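PDB 4DXK: mandelate racemase / muconate lactonizing enzyme family protein from Agrobacterium tumefaciens, which is of unconfirmed substrate specificity but probably acts as a lyase or isomerase of the enolase superfamily, using a metal site in its barrel domain. Local coordinates for residues 354-360 and 378-384; 7-13 and 388-394; 28-33 and 89-94; 327-331 and 370-376. All blocks are in the same frame, centred on the assembly; numbering follows the deposited sequence. Where two conformers were deposited one is given.

Contact 1. Residues 354-360 and 378-384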
# COMPACT_ATOMS: atom_id res chain seq x y z
N ARG A 354 -48.85 -11.88 -15.56
CA ARG A 354 -49.83 -11.28 -16.46
C ARG A 354 -51.18 -11.01 -15.79
O ARG A 354 -52.03 -10.32 -16.34
CB ARG A 354 -50.02 -12.12 -17.72
CG ARG A 354 -50.61 -13.50 -17.50
CD ARG A 354 -50.86 -14.21 -18.82
NE ARG A 354 -51.07 -15.65 -18.66
CZ ARG A 354 -51.30 -16.48 -19.67
NH1 ARG A 354 -51.37 -16.02 -20.92
NH2 ARG A 354 -51.46 -17.78 -19.43
N ASP A 355 -51.37 -11.58 -14.60
CA ASP A 355 -52.59 -11.36 -13.84
C ASP A 355 -52.45 -10.21 -12.84
O ASP A 355 -53.45 -9.71 -12.32
CB ASP A 355 -52.99 -12.63 -13.09
CG ASP A 355 -53.32 -13.75 -14.03
OD1 ASP A 355 -53.75 -13.44 -15.15
OD2 ASP A 355 -53.12 -14.93 -13.65
N LEU A 356 -51.21 -9.81 -12.58
CA LEU A 356 -50.93 -8.78 -11.60
C LEU A 356 -50.93 -7.38 -12.21
O LEU A 356 -51.31 -6.41 -11.55
CB LEU A 356 -49.58 -9.04 -10.94
CG LEU A 356 -49.50 -10.20 -9.95
CD1 LEU A 356 -48.06 -10.50 -9.59
CD2 LEU A 356 -50.30 -9.87 -8.69
N VAL A 357 -50.48 -7.28 -13.46
CA VAL A 357 -50.28 -5.98 -14.09
C VAL A 357 -50.87 -5.94 -15.49
O VAL A 357 -51.18 -6.98 -16.07
CB VAL A 357 -48.78 -5.61 -14.15
CG1 VAL A 357 -48.23 -5.38 -12.74
CG2 VAL A 357 -48.00 -6.71 -14.86
N THR A 358 -51.01 -4.74 -16.04
CA THR A 358 -51.72 -4.54 -17.30
C THR A 358 -50.89 -4.83 -18.54
O THR A 358 -51.43 -5.06 -19.62
CB THR A 358 -52.23 -3.10 -17.43
OG1 THR A 358 -51.13 -2.20 -17.24
CG2 THR A 358 -53.32 -2.82 -16.40
N ALA A 359 -49.57 -4.82 -18.39
CA ALA A 359 -48.67 -5.06 -19.51
C ALA A 359 -47.33 -5.50 -18.95
O ALA A 359 -47.02 -5.23 -17.79
CB ALA A 359 -48.49 -3.79 -20.34
N LEU A 360 -46.55 -6.18 -19.78
CA LEU A 360 -45.27 -6.74 -19.36
C LEU A 360 -44.19 -6.42 -20.37
O LEU A 360 -44.48 -6.21 -21.54
CB LEU A 360 -45.39 -8.26 -19.22
CG LEU A 360 -46.21 -8.78 -18.04
CD1 LEU A 360 -46.46 -10.27 -18.18
CD2 LEU A 360 -45.50 -8.48 -16.74
N MET A 378 -46.91 0.24 -17.24
CA MET A 378 -47.81 -0.76 -16.68
C MET A 378 -48.46 -0.24 -15.41
O MET A 378 -47.92 0.64 -14.74
CB MET A 378 -47.04 -2.03 -16.34
CG MET A 378 -46.23 -1.86 -15.07
SD MET A 378 -44.76 -2.84 -14.80
CE MET A 378 -45.37 -4.50 -14.74
N GLU A 379 -49.64 -0.78 -15.11
CA GLU A 379 -50.38 -0.50 -13.89
C GLU A 379 -50.80 -1.84 -13.26
O GLU A 379 -50.70 -2.88 -13.92
CB GLU A 379 -51.64 0.33 -14.20
CG GLU A 379 -51.38 1.80 -14.54
CD GLU A 379 -50.73 2.01 -15.91
OE1 GLU A 379 -51.10 1.32 -16.88
OE2 GLU A 379 -49.83 2.88 -16.01
N LEU A 380 -51.25 -1.84 -12.01
CA LEU A 380 -51.86 -3.03 -11.45
C LEU A 380 -53.10 -3.38 -12.28
O LEU A 380 -53.83 -2.49 -12.75
CB LEU A 380 -52.24 -2.85 -9.98
CG LEU A 380 -51.07 -2.84 -8.99
CD1 LEU A 380 -51.59 -2.81 -7.57
CD2 LEU A 380 -50.16 -4.04 -9.19
N HIS A 381 -53.31 -4.67 -12.47
CA HIS A 381 -54.40 -5.15 -13.30
C HIS A 381 -55.73 -4.76 -12.67
O HIS A 381 -55.87 -4.82 -11.44
CB HIS A 381 -54.30 -6.67 -13.43
CG HIS A 381 -55.04 -7.24 -14.60
ND1 HIS A 381 -56.41 -7.37 -14.61
CD2 HIS A 381 -54.60 -7.73 -15.78
CE1 HIS A 381 -56.79 -7.91 -15.76
NE2 HIS A 381 -55.71 -8.14 -16.48
N PRO A 382 -56.71 -4.32 -13.48
CA PRO A 382 -58.01 -3.97 -12.89
C PRO A 382 -58.63 -5.17 -12.18
O PRO A 382 -58.38 -6.30 -12.59
CB PRO A 382 -58.85 -3.54 -14.10
CG PRO A 382 -58.12 -4.03 -15.30
CD PRO A 382 -56.67 -4.05 -14.93
N ASP A 383 -59.42 -4.89 -11.14
CA ASP A 383 -59.94 -5.89 -10.20
C ASP A 383 -59.06 -7.13 -10.01
O ASP A 383 -59.46 -8.25 -10.32
CB ASP A 383 -61.39 -6.29 -10.49
CG ASP A 383 -62.16 -6.60 -9.22
OD1 ASP A 383 -62.23 -5.71 -8.34
OD2 ASP A 383 -62.69 -7.72 -9.08
N ILE A 384 -57.85 -6.93 -9.48
CA ILE A 384 -56.97 -8.05 -9.15
C ILE A 384 -57.60 -8.89 -8.05
O ILE A 384 -57.19 -10.03 -7.81
CB ILE A 384 -55.59 -7.59 -8.67
CG1 ILE A 384 -55.72 -6.40 -7.72
CG2 ILE A 384 -54.69 -7.27 -9.85
CD1 ILE A 384 -54.49 -6.13 -6.89
O HOH W 1 -50.78 -0.71 -19.60

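Contact 2. Residues 7-13 and 388-394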
# COMPACT_ATOMS: atom_id res chain seq x y z
N GLU A 7 -50.46 3.90 -0.58
CA GLU A 7 -51.23 2.67 -0.55
C GLU A 7 -50.26 1.51 -0.67
O GLU A 7 -49.36 1.53 -1.52
CB GLU A 7 -52.23 2.66 -1.70
CG GLU A 7 -52.96 1.34 -1.90
CD GLU A 7 -53.87 1.36 -3.11
OE1 GLU A 7 -53.82 2.31 -3.91
OE2 GLU A 7 -54.66 0.40 -3.26
N THR A 8 -50.41 0.50 0.18
CA THR A 8 -49.66 -0.73 0.02
C THR A 8 -50.61 -1.86 -0.34
O THR A 8 -51.75 -1.90 0.13
CB THR A 8 -48.87 -1.09 1.28
OG1 THR A 8 -49.74 -1.00 2.42
CG2 THR A 8 -47.69 -0.14 1.46
N VAL A 9 -50.13 -2.78 -1.17
CA VAL A 9 -50.93 -3.90 -1.65
C VAL A 9 -50.13 -5.18 -1.50
O VAL A 9 -48.95 -5.23 -1.87
CB VAL A 9 -51.31 -3.73 -3.14
CG1 VAL A 9 -52.20 -4.87 -3.61
CG2 VAL A 9 -52.00 -2.40 -3.36
N ARG A 10 -50.77 -6.20 -0.95
CA ARG A 10 -50.19 -7.54 -0.85
C ARG A 10 -51.19 -8.55 -1.39
O ARG A 10 -52.40 -8.30 -1.40
CB ARG A 10 -49.82 -7.89 0.59
CG ARG A 10 -48.65 -7.08 1.13
CD ARG A 10 -48.18 -7.53 2.51
NE ARG A 10 -49.16 -7.24 3.56
CZ ARG A 10 -49.92 -8.15 4.14
NH1 ARG A 10 -49.84 -9.43 3.79
NH2 ARG A 10 -50.78 -7.79 5.08
N VAL A 11 -50.68 -9.70 -1.82
CA VAL A 11 -51.52 -10.81 -2.24
C VAL A 11 -51.10 -12.10 -1.54
O VAL A 11 -49.91 -12.42 -1.45
CB VAL A 11 -51.54 -11.00 -3.77
CG1 VAL A 11 -52.14 -9.78 -4.45
CG2 VAL A 11 -50.14 -11.26 -4.31
N ALA A 12 -52.08 -12.84 -1.02
CA ALA A 12 -51.79 -14.01 -0.21
C ALA A 12 -51.10 -15.11 -1.01
O ALA A 12 -50.37 -15.93 -0.45
CB ALA A 12 -53.06 -14.54 0.44
N GLU A 13 -51.32 -15.10 -2.32
CA GLU A 13 -50.77 -16.12 -3.19
C GLU A 13 -49.27 -15.92 -3.45
O GLU A 13 -48.57 -16.86 -3.84
CB GLU A 13 -51.53 -16.15 -4.52
CG GLU A 13 -52.96 -16.70 -4.41
CD GLU A 13 -53.98 -15.69 -3.89
OE1 GLU A 13 -53.66 -14.49 -3.77
OE2 GLU A 13 -55.12 -16.11 -3.60
N PHE A 388 -56.66 -12.77 -7.12
CA PHE A 388 -55.81 -12.85 -5.93
C PHE A 388 -56.59 -12.53 -4.65
O PHE A 388 -57.68 -11.96 -4.69
CB PHE A 388 -54.61 -11.90 -6.06
CG PHE A 388 -53.70 -12.23 -7.20
CD1 PHE A 388 -52.67 -13.16 -7.05
CD2 PHE A 388 -53.85 -11.61 -8.43
CE1 PHE A 388 -51.83 -13.46 -8.10
CE2 PHE A 388 -53.02 -11.91 -9.49
CZ PHE A 388 -52.01 -12.85 -9.33
N THR A 389 -56.01 -12.92 -3.52
CA THR A 389 -56.55 -12.54 -2.22
C THR A 389 -55.79 -11.30 -1.79
O THR A 389 -54.65 -11.38 -1.30
CB THR A 389 -56.36 -13.66 -1.21
OG1 THR A 389 -56.94 -14.87 -1.72
CG2 THR A 389 -57.04 -13.30 0.11
N VAL A 390 -56.41 -10.15 -2.00
CA VAL A 390 -55.73 -8.86 -1.90
C VAL A 390 -55.95 -8.19 -0.55
O VAL A 390 -57.07 -8.18 -0.03
CB VAL A 390 -56.24 -7.92 -3.01
CG1 VAL A 390 -55.60 -6.53 -2.90
CG2 VAL A 390 -55.98 -8.53 -4.38
N SER A 391 -54.88 -7.64 0.02
CA SER A 391 -55.01 -6.79 1.20
C SER A 391 -54.37 -5.44 0.89
O SER A 391 -53.33 -5.37 0.24
CB SER A 391 -54.33 -7.43 2.41
OG SER A 391 -52.96 -7.67 2.16
N ARG A 392 -55.01 -4.37 1.34
CA ARG A 392 -54.53 -3.02 1.09
C ARG A 392 -54.51 -2.23 2.38
O ARG A 392 -55.37 -2.42 3.25
CB ARG A 392 -55.41 -2.29 0.08
CG ARG A 392 -55.56 -2.98 -1.26
CD ARG A 392 -56.44 -2.16 -2.20
NE ARG A 392 -56.81 -2.90 -3.40
CZ ARG A 392 -56.25 -2.75 -4.60
NH1 ARG A 392 -55.28 -1.86 -4.78
NH2 ARG A 392 -56.67 -3.48 -5.62
N ARG A 393 -53.55 -1.32 2.49
CA ARG A 393 -53.51 -0.38 3.60
C ARG A 393 -53.18 1.01 3.06
O ARG A 393 -52.39 1.15 2.12
CB ARG A 393 -52.48 -0.79 4.64
CG ARG A 393 -52.49 0.12 5.85
CD ARG A 393 -51.55 -0.34 6.94
NE ARG A 393 -51.40 0.71 7.94
CZ ARG A 393 -50.46 0.72 8.87
NH1 ARG A 393 -49.56 -0.25 8.93
NH2 ARG A 393 -50.41 1.72 9.74
N PHE A 394 -53.80 2.03 3.65
CA PHE A 394 -53.65 3.40 3.18
C PHE A 394 -53.17 4.34 4.28
O PHE A 394 -53.55 4.18 5.45
CB PHE A 394 -55.01 3.92 2.69
CG PHE A 394 -55.53 3.22 1.47
CD1 PHE A 394 -56.28 2.06 1.59
CD2 PHE A 394 -55.29 3.74 0.21
CE1 PHE A 394 -56.77 1.41 0.46
CE2 PHE A 394 -55.78 3.11 -0.92
CZ PHE A 394 -56.52 1.94 -0.79

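Contact 3. Residues 28-33 and 89-94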
# COMPACT_ATOMS: atom_id res chain seq x y z
N ILE A 28 -52.39 11.30 -10.72
CA ILE A 28 -51.33 10.44 -11.24
C ILE A 28 -50.85 9.53 -10.12
O ILE A 28 -50.35 10.01 -9.10
CB ILE A 28 -50.15 11.25 -11.78
CG1 ILE A 28 -50.62 12.20 -12.89
CG2 ILE A 28 -49.06 10.32 -12.31
CD1 ILE A 28 -49.50 13.07 -13.46
N THR A 29 -51.01 8.23 -10.32
CA THR A 29 -50.61 7.26 -9.31
C THR A 29 -49.38 6.50 -9.76
O THR A 29 -49.38 5.87 -10.82
CB THR A 29 -51.73 6.26 -9.02
OG1 THR A 29 -52.89 6.97 -8.57
CG2 THR A 29 -51.33 5.27 -7.93
N GLY A 30 -48.31 6.55 -8.96
CA GLY A 30 -47.10 5.83 -9.29
C GLY A 30 -47.10 4.45 -8.65
O GLY A 30 -47.56 4.28 -7.51
N LEU A 31 -46.57 3.48 -9.38
CA LEU A 31 -46.48 2.10 -8.90
C LEU A 31 -45.04 1.69 -8.65
O LEU A 31 -44.17 1.84 -9.52
CB LEU A 31 -47.11 1.16 -9.92
CG LEU A 31 -47.02 -0.34 -9.67
CD1 LEU A 31 -47.73 -0.75 -8.38
CD2 LEU A 31 -47.61 -1.09 -10.86
N GLY A 32 -44.77 1.18 -7.45
CA GLY A 32 -43.48 0.62 -7.10
C GLY A 32 -43.66 -0.76 -6.49
O GLY A 32 -44.78 -1.19 -6.21
N GLU A 33 -42.55 -1.44 -6.24
CA GLU A 33 -42.59 -2.84 -5.83
C GLU A 33 -41.30 -3.19 -5.12
O GLU A 33 -40.25 -2.64 -5.43
CB GLU A 33 -42.74 -3.72 -7.08
CG GLU A 33 -42.93 -5.21 -6.88
CD GLU A 33 -42.84 -5.94 -8.21
OE1 GLU A 33 -43.88 -6.14 -8.89
OE2 GLU A 33 -41.70 -6.25 -8.62
N ILE A 89 -39.25 3.89 -6.98
CA ILE A 89 -39.72 3.40 -8.27
C ILE A 89 -41.05 4.07 -8.63
O ILE A 89 -41.27 4.52 -9.76
CB ILE A 89 -39.83 1.85 -8.29
CG1 ILE A 89 -38.44 1.22 -8.14
CG2 ILE A 89 -40.48 1.37 -9.58
CD1 ILE A 89 -38.46 -0.26 -7.77
N ALA A 90 -41.95 4.17 -7.65
CA ALA A 90 -43.24 4.82 -7.87
C ALA A 90 -43.07 6.29 -8.27
O ALA A 90 -43.82 6.80 -9.11
CB ALA A 90 -44.10 4.70 -6.63
N LEU A 91 -42.08 6.97 -7.69
CA LEU A 91 -41.83 8.36 -8.09
C LEU A 91 -41.39 8.47 -9.54
O LEU A 91 -41.81 9.37 -10.26
CB LEU A 91 -40.79 9.04 -7.19
CG LEU A 91 -41.13 9.17 -5.71
CD1 LEU A 91 -40.01 9.92 -5.01
CD2 LEU A 91 -42.48 9.86 -5.50
N TRP A 92 -40.54 7.54 -9.98
CA TRP A 92 -40.12 7.56 -11.38
C TRP A 92 -41.31 7.31 -12.32
O TRP A 92 -41.40 7.90 -13.40
CB TRP A 92 -38.96 6.57 -11.60
CG TRP A 92 -37.66 7.13 -11.13
CD1 TRP A 92 -37.06 6.93 -9.92
CD2 TRP A 92 -36.82 8.04 -11.85
NE1 TRP A 92 -35.89 7.65 -9.86
CE2 TRP A 92 -35.73 8.34 -11.03
CE3 TRP A 92 -36.90 8.63 -13.12
CZ2 TRP A 92 -34.71 9.21 -11.43
CZ3 TRP A 92 -35.90 9.49 -13.52
CH2 TRP A 92 -34.81 9.77 -12.67
N ASP A 93 -42.22 6.43 -11.91
CA ASP A 93 -43.45 6.18 -12.66
C ASP A 93 -44.30 7.46 -12.75
O ASP A 93 -44.75 7.82 -13.84
CB ASP A 93 -44.21 5.04 -11.97
CG ASP A 93 -45.35 4.48 -12.81
OD1 ASP A 93 -45.24 4.40 -14.06
OD2 ASP A 93 -46.35 4.08 -12.18
N ILE A 94 -44.48 8.16 -11.63
CA ILE A 94 -45.19 9.45 -11.65
C ILE A 94 -44.51 10.45 -12.59
O ILE A 94 -45.18 11.11 -13.38
CB ILE A 94 -45.28 10.06 -10.24
CG1 ILE A 94 -46.29 9.28 -9.39
CG2 ILE A 94 -45.65 11.54 -10.28
CD1 ILE A 94 -46.16 9.53 -7.92

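Contact 4. Residues 327-331 and 370-376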
# COMPACT_ATOMS: atom_id res chain seq x y z
N CYS A 327 -39.76 -4.81 -14.97
CA CYS A 327 -40.00 -3.73 -15.91
C CYS A 327 -39.09 -2.53 -15.67
O CYS A 327 -38.43 -2.03 -16.59
CB CYS A 327 -41.47 -3.32 -15.87
SG CYS A 327 -41.83 -2.00 -17.01
N ALA A 328 -39.05 -2.03 -14.44
CA ALA A 328 -38.21 -0.88 -14.13
C ALA A 328 -36.73 -1.19 -14.37
O ALA A 328 -35.96 -0.32 -14.80
CB ALA A 328 -38.47 -0.41 -12.72
N SER A 329 -36.33 -2.43 -14.10
CA SER A 329 -34.95 -2.82 -14.37
C SER A 329 -34.66 -2.80 -15.87
O SER A 329 -33.55 -2.45 -16.29
CB SER A 329 -34.66 -4.22 -13.82
OG SER A 329 -34.80 -4.23 -12.41
N THR A 330 -35.64 -3.21 -16.67
CA THR A 330 -35.47 -3.16 -18.11
C THR A 330 -35.32 -1.72 -18.60
O THR A 330 -34.47 -1.46 -19.45
CB THR A 330 -36.61 -3.92 -18.83
OG1 THR A 330 -36.65 -5.27 -18.35
CG2 THR A 330 -36.37 -3.95 -20.32
N HIS A 331 -36.09 -0.79 -18.04
CA HIS A 331 -35.88 0.63 -18.37
C HIS A 331 -34.43 1.06 -18.08
O HIS A 331 -33.78 1.70 -18.90
CB HIS A 331 -36.83 1.55 -17.60
CG HIS A 331 -38.23 1.57 -18.11
ND1 HIS A 331 -38.64 2.41 -19.13
CD2 HIS A 331 -39.32 0.84 -17.75
CE1 HIS A 331 -39.93 2.20 -19.37
NE2 HIS A 331 -40.36 1.25 -18.55
N VAL A 370 -39.02 -2.88 -22.95
CA VAL A 370 -40.08 -2.39 -22.07
C VAL A 370 -41.46 -2.44 -22.74
O VAL A 370 -41.56 -2.39 -23.97
CB VAL A 370 -39.80 -0.95 -21.60
CG1 VAL A 370 -38.53 -0.91 -20.75
CG2 VAL A 370 -39.68 0.00 -22.79
N PRO A 371 -42.53 -2.54 -21.94
CA PRO A 371 -43.85 -2.30 -22.52
C PRO A 371 -43.95 -0.83 -22.91
O PRO A 371 -43.26 0.01 -22.33
CB PRO A 371 -44.81 -2.61 -21.36
CG PRO A 371 -44.02 -2.36 -20.14
CD PRO A 371 -42.58 -2.70 -20.47
N PRO A 372 -44.79 -0.51 -23.90
CA PRO A 372 -44.89 0.88 -24.36
C PRO A 372 -45.61 1.79 -23.37
O PRO A 372 -46.40 1.33 -22.54
CB PRO A 372 -45.72 0.75 -25.64
CG PRO A 372 -46.58 -0.45 -25.40
CD PRO A 372 -45.69 -1.41 -24.64
N GLY A 373 -45.33 3.08 -23.46
CA GLY A 373 -46.06 4.06 -22.68
C GLY A 373 -45.23 4.81 -21.67
O GLY A 373 -44.04 4.54 -21.47
N ALA A 374 -45.87 5.78 -21.03
CA ALA A 374 -45.20 6.67 -20.10
C ALA A 374 -44.92 5.98 -18.77
O ALA A 374 -45.63 5.05 -18.35
CB ALA A 374 -46.06 7.90 -19.88
N GLY A 375 -43.88 6.43 -18.08
CA GLY A 375 -43.50 5.83 -16.81
C GLY A 375 -43.00 4.41 -17.02
O GLY A 375 -42.18 4.16 -17.92
N LEU A 376 -43.50 3.49 -16.20
CA LEU A 376 -43.17 2.07 -16.35
C LEU A 376 -43.74 1.49 -17.63
O LEU A 376 -43.15 0.59 -18.23
CB LEU A 376 -43.75 1.27 -15.18
CG LEU A 376 -43.19 1.51 -13.79
CD1 LEU A 376 -44.17 0.99 -12.73
CD2 LEU A 376 -41.83 0.83 -13.65

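Contact 1. Residues 354-360 and 378-384
A single beta bridge, Val-357 with Leu-380 (CA to CA 4.3 Å), ties residues 354-360 to the loop that leads to strand 390-396 in this enolase-like fold. The register is antiparallel: His-381 N donates to Leu-356 O at 2.8 Å and Thr-358 N to Glu-379 O at 2.8 Å. At one end of the fit, Met-378 presses its CE on Val-357 CG2 at 3.4 Å and reaches Leu-360 CD2 at 4.5 Å, while Pro-323 and Cys-327 of helix 323-335 also touch this side chain. At the other, Thr-358 is the bump: its CG2 rests on a shallow surface formed by Leu-380 O (3.7 Å), His-381 CA (4.0 Å) and Pro-382 CD (3.9 Å). Ile-384 points its CA-to-CB bond at the partner, and its CG2 lies 3.7 Å from Asp-355 O. The Thr-358 hydroxyl, in the p rotamer, turns to the opposing backbone, where Glu-379 N donates to Thr-358 OG1 at 3.0 Å.

Contact 2. Residues 7-13 and 388-394
Five residue pairs, from Glu-7 with Phe-394 to Val-11 with Val-390, form an antiparallel ladder whose strand axes approach to 4.7 Å at 165°. Its hydrogen-bonded pairs are Thr-8 with Arg-393 (N to O 2.8 Å, O to N 3.0 Å) and Arg-10 with Ser-391 (both 2.9 Å).

The backbone assigns each residue to a face; the rotamers decide where side-chain ends reach. On the face of Glu-7, Val-9 and Val-11, Glu-7 is extended (t, t) and Arg-392 (m, t, t) swings its end back, so that Arg-392 NH1 makes a salt bridge to Glu-7 OE2 at 2.8 Å; Glu-7 OE1 is bonded to His-23. The Arg-392 guanidinium lies with one face over Val-9 CG1, which also meets Val-390 CG1 at 3.8 Å, both valines being t. Val-11, in m, brings CG1 to Phe-388 CB at 3.6 Å. On the other face, Arg-10 (m, t, m) bends so that Ser-391 OG sits over its guanidinium, while its NE reaches Glu-42 of helix 38-53.

Beyond the ladder, Glu-13 (m, p) curls back and its carboxylate takes two bonds: Thr-389 N to Glu-13 OE1 at 2.8 Å and Thr-389 OG1 to Glu-13 OE2 at 2.9 Å. Joining an N-terminal strand to one near the C-terminus is characteristic of the enolase-superfamily capping domain, whose sheet is completed by the end of the chain.

Contact 3. Residues 28-33 and 89-94
Ile-94 loses the largest area to this contact (63 Å²), followed by Gly-30 (53 Å²); Ile-28 and Ile-89 come next at 46 Å² each. Gly-30 marks where strand 30-33 and helix 89-94 draw closest, its CA 4.2 Å from Ala-90 CA, with the axes 5.6 Å apart at 152°. An ideal CB on Gly-30 would fall 2.1 Å from Ala-90 O and 2.7 Å from Ile-94 CG1, so the missing side chain is what lets the helix settle on the strand. Gly-30 CA instead makes a CA-H...O contact to Ala-90 O at 3.4 Å.

Ile-94 fills the space beside the glycine: its CG1 stands 3.4 Å from Gly-30 N, and its CG2 meets Ile-28 CG2 at 4.2 Å. Towards the other end, Ile-89 CG2 rests 3.7 Å from Leu-31 O and 4.0 Å from Gly-32 CA. The one hydrogen bond between the segments comes from Asp-93, whose OD2 accepts from Leu-31 N at 2.9 Å.

The helix thus packs on an outermost strand of the four-stranded antiparallel sheet, in the N-terminal domain of the family. Ala-90 and Ile-94 extend the contact to Val-22 of strand 17-24, Ile-89 touches Val-324 and Ala-328 of helix 323-335, and Leu-91, facing away, packs on Ile-61 and Leu-64 of helix 61-68.

Contact 4. Residues 327-331 and 370-376
From Val-370, immediately after strand 367-369, the loop starts against helix 323-335. Val-370 points at the helix and puts CG1 3.4 Å from the centroid of the His-331 ring, 4° off its normal: a CH-pi contact. The same CG1 lies 3.8 Å from Thr-330 CG2. Pro-371 then sets its CD 3.6 Å from Cys-327 SG. The chain swings outward through Pro-372, Gly-373 and Ala-374; at Gly-373 (phi 116°) a CB would jam against the preceding carbonyl. It returns at Gly-375, also with positive phi, whose O comes 3.3 Å from His-331 CE1. Leu-376 closes the excursion, its CD2 3.7 Å from Ala-328 CB and its carbonyl O 3.2 Å from Cys-327 SG. Buried beneath this loop of the barrel domain, His-331 has both ring nitrogens engaged: NE2 donates to Leu-376 O at 2.9 Å with an angle of 167°, and ND1 is bonded to the backbone N of Ala-104. An amide at ND1 and a carbonyl at NE2 imply a neutral imidazole protonated on NE2.

In the fold
Contacts 1, 3 and 4 all touch one another where the N-terminal domain meets the barrel domain, and contact 2 joins them through contact 1. Contact 1 lies about 14 Å, centre to centre, from each other contact; Leu-356 CD2 meets Phe-388 CZ of contact 2 at 3.5 Å, and Met-378 SD meets Cys-327 CB of contact 4 at 3.5 Å. Contacts 3 and 4 are closer, centres about 11 Å apart, linked by Asp-93 OD1 and Leu-376 N at 2.9 Å. Contact 2, whose loop encloses the others along the chain, stays about 12 Å from contact 4 at nearest atoms. None contains the sodium ligands Glu-216, Glu-242 and Glu-268, which lie at or just beyond barrel-strand ends.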